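Local structure of mitochondrial enolase superfamily member 1 (Homo sapiens, 4A35) at residues Gly87-Phe92 / Val148-Phe153; Pro107-Val112 / Gln307-Val312. The protein catalyses the magnesium-dependent dehydration of L-fuconate to 2-keto-3-deoxy-L-fuconate, a step in the breakdown of L-fucose. All coordinates share one frame; numbering follows the deposited sequence. Where two conformers were deposited one is given.

Interaction 1. Residues Gly87-Phe92 / Val148-Phe153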
# COMPACT_ATOMS: atom_id res chain seq x y z
N GLY A 87 -26.56 -1.11 9.67
CA GLY A 87 -27.38 0.10 9.63
C GLY A 87 -26.60 1.35 9.22
O GLY A 87 -27.20 2.34 8.80
N ASP A 88 -25.26 1.33 9.37
CA ASP A 88 -24.38 2.44 8.94
C ASP A 88 -23.08 1.78 8.54
O ASP A 88 -22.06 1.90 9.23
CB ASP A 88 -24.18 3.51 10.03
CG ASP A 88 -23.26 4.66 9.60
OD1 ASP A 88 -23.01 4.80 8.36
OD2 ASP A 88 -22.79 5.40 10.48
N PHE A 89 -23.14 1.02 7.42
CA PHE A 89 -22.00 0.21 7.01
C PHE A 89 -20.88 1.12 6.53
O PHE A 89 -19.71 0.84 6.82
CB PHE A 89 -22.42 -0.84 5.98
CG PHE A 89 -21.82 -2.22 6.21
CD1 PHE A 89 -20.55 -2.37 6.78
CD2 PHE A 89 -22.53 -3.36 5.85
CE1 PHE A 89 -19.99 -3.65 6.97
CE2 PHE A 89 -21.96 -4.64 6.01
CZ PHE A 89 -20.68 -4.77 6.57
N ARG A 90 -21.22 2.27 5.93
CA ARG A 90 -20.23 3.30 5.54
C ARG A 90 -19.41 3.77 6.77
O ARG A 90 -18.18 3.83 6.70
CB ARG A 90 -20.94 4.51 4.91
CG ARG A 90 -19.99 5.67 4.65
CD ARG A 90 -20.75 6.85 4.15
NE ARG A 90 -21.45 6.50 2.92
CZ ARG A 90 -22.49 7.16 2.43
NH1 ARG A 90 -22.94 8.26 3.04
NH2 ARG A 90 -23.08 6.75 1.32
N GLY A 91 -20.10 4.09 7.87
CA GLY A 91 -19.48 4.52 9.13
C GLY A 91 -18.53 3.48 9.68
O GLY A 91 -17.39 3.80 10.06
N PHE A 92 -18.98 2.20 9.70
CA PHE A 92 -18.13 1.09 10.20
C PHE A 92 -16.89 0.89 9.29
O PHE A 92 -15.75 0.74 9.78
CB PHE A 92 -18.95 -0.20 10.28
CG PHE A 92 -18.18 -1.36 10.85
CD1 PHE A 92 -17.82 -1.38 12.19
CD2 PHE A 92 -17.80 -2.42 10.04
CE1 PHE A 92 -17.16 -2.47 12.73
CE2 PHE A 92 -17.12 -3.53 10.59
CZ PHE A 92 -16.79 -3.53 11.93
N VAL A 148 -26.15 1.99 -1.28
CA VAL A 148 -25.21 3.13 -1.30
C VAL A 148 -24.83 3.53 0.15
O VAL A 148 -23.68 3.96 0.38
CB VAL A 148 -25.65 4.34 -2.15
CG1 VAL A 148 -25.82 3.95 -3.62
CG2 VAL A 148 -26.91 4.99 -1.61
N SER A 149 -25.72 3.29 1.16
CA SER A 149 -25.40 3.56 2.58
C SER A 149 -24.27 2.64 3.09
O SER A 149 -23.73 2.92 4.17
CB SER A 149 -26.63 3.42 3.49
OG SER A 149 -26.88 2.09 3.91
N CYS A 150 -23.95 1.51 2.36
CA CYS A 150 -22.86 0.60 2.79
C CYS A 150 -21.52 1.05 2.26
O CYS A 150 -20.49 0.46 2.62
CB CYS A 150 -23.12 -0.84 2.35
SG CYS A 150 -24.66 -1.55 2.95
N ILE A 151 -21.52 2.03 1.32
CA ILE A 151 -20.31 2.41 0.60
C ILE A 151 -19.71 3.74 1.03
O ILE A 151 -20.40 4.75 1.12
CB ILE A 151 -20.62 2.45 -0.94
CG1 ILE A 151 -21.09 1.06 -1.49
CG2 ILE A 151 -19.41 2.99 -1.71
CD1 ILE A 151 -21.84 1.23 -2.83
N ASP A 152 -18.38 3.73 1.25
CA ASP A 152 -17.62 4.94 1.48
C ASP A 152 -17.20 5.55 0.13
O ASP A 152 -16.41 4.95 -0.57
CB ASP A 152 -16.38 4.65 2.39
CG ASP A 152 -15.74 5.90 3.00
OD1 ASP A 152 -16.05 7.05 2.53
OD2 ASP A 152 -14.96 5.75 3.94
N PHE A 153 -17.67 6.79 -0.18
CA PHE A 153 -17.39 7.50 -1.43
C PHE A 153 -16.21 8.46 -1.29
O PHE A 153 -15.89 9.14 -2.27
CB PHE A 153 -18.62 8.27 -1.94
CG PHE A 153 -19.71 7.35 -2.44
CD1 PHE A 153 -20.62 6.76 -1.55
CD2 PHE A 153 -19.84 7.08 -3.80
CE1 PHE A 153 -21.63 5.93 -2.01
CE2 PHE A 153 -20.88 6.27 -4.27
CZ PHE A 153 -21.75 5.68 -3.38
O HOH W 1 -28.72 2.42 5.87
O HOH W 2 -24.49 4.87 6.05
O HOH W 3 -25.57 0.83 6.14
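Arg90 meets the 148-153 turn with CG anti to its backbone N (chi1 173°) and a bend at chi3 (-59°), which places NE beside the carbonyl of Ile151. Arg90 NE donates to Ile151 O at 2.7 Å, with the acceptor near the guanidinium plane and the donor tilted from the carbonyl plane. Arg90 NH2 makes two weak bonds, to Ile151 O and, at 3.0 Å, to Val148 O. Arg90 NH2 also lies at the edge of the Phe153 ring, 3.7 Å from Phe153 CE1. Val148 to Ile151 form a type I beta turn, closed by the bond from Ile151 N to Val148 O. The guanidinium thus holds one end of the turn through NE and reaches the other weakly. A third carbonyl, Ser149 O, accepts from Arg90 N at 3.1 Å. The contact joins the start of helix 89-97, in the N-terminal domain of the enolase-superfamily fold, to the loop after helix 144-148, beside helix 335-348. Asp88 is the N-cap of helix 89-97: its OD1 accepts from Gly91 N from above the carboxylate plane. One water joins Asp88 OD1 to Ser149 O, and another links Phe89 N to Ser149 OG, which also bonds Met146 O. Phe89 CB lies 3.5 Å from Cys150 CA; the ring leads away. Cys150 SG sits obliquely to it in a sulfur-aromatic contact. That ring also stacks with Trp124.

Interaction 2. Residues Pro107-Val112 / Gln307-Val312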
# COMPACT_ATOMS: atom_id res chain seq x y z
N PRO A 107 -2.32 4.10 4.41
CA PRO A 107 -3.75 3.89 4.62
C PRO A 107 -4.40 3.13 3.46
O PRO A 107 -4.08 3.36 2.27
CB PRO A 107 -4.34 5.32 4.68
CG PRO A 107 -3.27 6.24 4.21
CD PRO A 107 -2.05 5.44 3.85
N GLU A 108 -5.35 2.22 3.80
CA GLU A 108 -6.11 1.44 2.83
C GLU A 108 -5.20 0.76 1.77
O GLU A 108 -5.47 0.79 0.56
CB GLU A 108 -7.21 2.28 2.16
CG GLU A 108 -8.40 2.52 3.08
CD GLU A 108 -9.66 2.88 2.31
OE1 GLU A 108 -9.70 3.98 1.74
OE2 GLU A 108 -10.56 2.02 2.21
N LYS A 109 -4.13 0.09 2.26
CA LYS A 109 -3.22 -0.66 1.38
C LYS A 109 -2.40 -1.64 2.19
O LYS A 109 -2.18 -1.45 3.38
CB LYS A 109 -2.28 0.28 0.60
CG LYS A 109 -1.27 1.02 1.50
CD LYS A 109 -0.52 2.16 0.71
CE LYS A 109 -1.41 3.32 0.34
NZ LYS A 109 -0.56 4.49 0.01
N GLY A 110 -1.89 -2.66 1.53
CA GLY A 110 -1.07 -3.63 2.22
C GLY A 110 -1.80 -4.42 3.29
O GLY A 110 -3.04 -4.64 3.24
N VAL A 111 -1.01 -4.80 4.30
CA VAL A 111 -1.45 -5.67 5.41
C VAL A 111 -2.74 -5.19 6.06
O VAL A 111 -3.69 -5.98 6.25
CB VAL A 111 -0.34 -5.85 6.46
CG1 VAL A 111 -0.92 -6.41 7.78
CG2 VAL A 111 0.75 -6.76 5.91
N VAL A 112 -2.79 -3.90 6.38
CA VAL A 112 -3.94 -3.38 7.15
C VAL A 112 -5.25 -3.52 6.32
O VAL A 112 -6.29 -3.85 6.91
CB VAL A 112 -3.70 -1.93 7.67
CG1 VAL A 112 -3.75 -0.90 6.53
CG2 VAL A 112 -4.70 -1.57 8.80
N GLN A 307 -3.96 -6.85 -7.69
CA GLN A 307 -3.19 -6.36 -6.57
C GLN A 307 -3.39 -4.85 -6.41
O GLN A 307 -2.67 -4.21 -5.63
CB GLN A 307 -1.68 -6.69 -6.73
CG GLN A 307 -1.41 -8.20 -6.52
CD GLN A 307 -0.09 -8.50 -5.84
OE1 GLN A 307 0.82 -9.12 -6.42
NE2 GLN A 307 0.02 -8.19 -4.55
N CYS A 308 -4.36 -4.27 -7.19
CA CYS A 308 -4.71 -2.87 -7.09
C CYS A 308 -5.26 -2.61 -5.68
O CYS A 308 -6.28 -3.21 -5.31
CB CYS A 308 -5.75 -2.55 -8.15
SG CYS A 308 -6.33 -0.88 -8.03
N HIS A 309 -4.55 -1.86 -4.87
CA HIS A 309 -4.85 -1.79 -3.43
C HIS A 309 -6.15 -1.12 -2.94
O HIS A 309 -6.62 -1.48 -1.84
CB HIS A 309 -3.62 -1.29 -2.61
CG HIS A 309 -3.11 0.06 -2.99
ND1 HIS A 309 -3.68 1.21 -2.47
CD2 HIS A 309 -2.13 0.41 -3.84
CE1 HIS A 309 -3.01 2.22 -2.98
NE2 HIS A 309 -2.09 1.81 -3.84
N ASN A 310 -6.73 -0.16 -3.69
CA ASN A 310 -7.98 0.45 -3.21
C ASN A 310 -8.68 1.11 -4.39
O ASN A 310 -8.15 1.09 -5.52
CB ASN A 310 -7.76 1.40 -2.00
CG ASN A 310 -6.92 2.64 -2.28
OD1 ASN A 310 -6.91 3.16 -3.41
ND2 ASN A 310 -6.14 3.06 -1.29
N ARG A 311 -9.83 1.71 -4.12
CA ARG A 311 -10.70 2.31 -5.14
C ARG A 311 -10.06 3.57 -5.78
O ARG A 311 -10.49 3.96 -6.87
CB ARG A 311 -12.05 2.69 -4.51
CG ARG A 311 -11.95 3.76 -3.39
CD ARG A 311 -13.26 3.96 -2.62
NE ARG A 311 -13.12 4.99 -1.60
CZ ARG A 311 -12.45 4.85 -0.44
NH1 ARG A 311 -11.93 3.67 -0.11
NH2 ARG A 311 -12.29 5.88 0.36
N VAL A 312 -9.09 4.22 -5.09
CA VAL A 312 -8.44 5.44 -5.63
C VAL A 312 -7.59 5.05 -6.84
O VAL A 312 -7.55 5.77 -7.82
CB VAL A 312 -7.65 6.25 -4.54
CG1 VAL A 312 -7.02 7.55 -5.09
CG2 VAL A 312 -8.60 6.60 -3.39
O HOH W 4 -10.89 6.71 2.77
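The Glu108 side chain, in the conformer described, passes Asn310 with its CB and ends at the guanidinium of Arg311. Glu108 CB lies 3.7 Å from Asn310 ND2. CG stands anti to the carbonyl carbon (chi1 -75°), and the chain runs extended beyond it. Glu108 CD comes to 3.4 Å from Arg311 NH1. Glu108 OE1 accepts from Arg311 NH1 at 2.9 Å on its syn lone pair, which makes a salt bridge. OE2 adds a weak bond to the same NH1 and also pairs with Tyr93 OH. The carboxylate and guanidinium planes are 49° apart, and a water bridges OE1 and Arg311 NH2. Arg311 NH1 also forms a salt bridge with Glu338, so two carboxylates probably share its charge. The backbone of Glu108 is held as well: Asn310 ND2 donates to Glu108 O at 3.0 Å from above the carbonyl plane. Asn310 OD1 accepts from Val312 N, which caps helix 311-319. Lys109 and His309 lie side by side, with Lys109 CB 3.5 Å from His309 ND1 and CD over a face of the ring. Asp283 of the second subunit takes a salt bridge from Lys109 NZ and a hydrogen bond from Asn310 ND2, and the two His309 rings also meet there. The arrangement joins the N-terminal domain to the barrel domain of the mandelate racemase/muconate lactonizing enzyme fold, at the subunit interface.

In the fold
The centres of interactions 1 and 2 are about 18 Å apart. Along the chain the order is 87-92, 107-112, 148-153, 307-312, so the contacts cross. Helices 89-97 and 110-131, consecutive in sequence, carry the first segment of each. The contacts touch by packing where Asp152 O lies 3.5 Å from Arg311 NE. Helix 335-348 borders both: Phe89 and Ile151 pack on it in interaction 1, Glu108, Asn310 and Arg311 in interaction 2. Interaction 1 lies away from the metal and substrate sites but includes Ser149, a known phosphorylation site that is unmodified here. Interaction 2 is more central. It joins the N-terminal domain to the barrel-domain loop that directly follows the magnesium ligand Glu306.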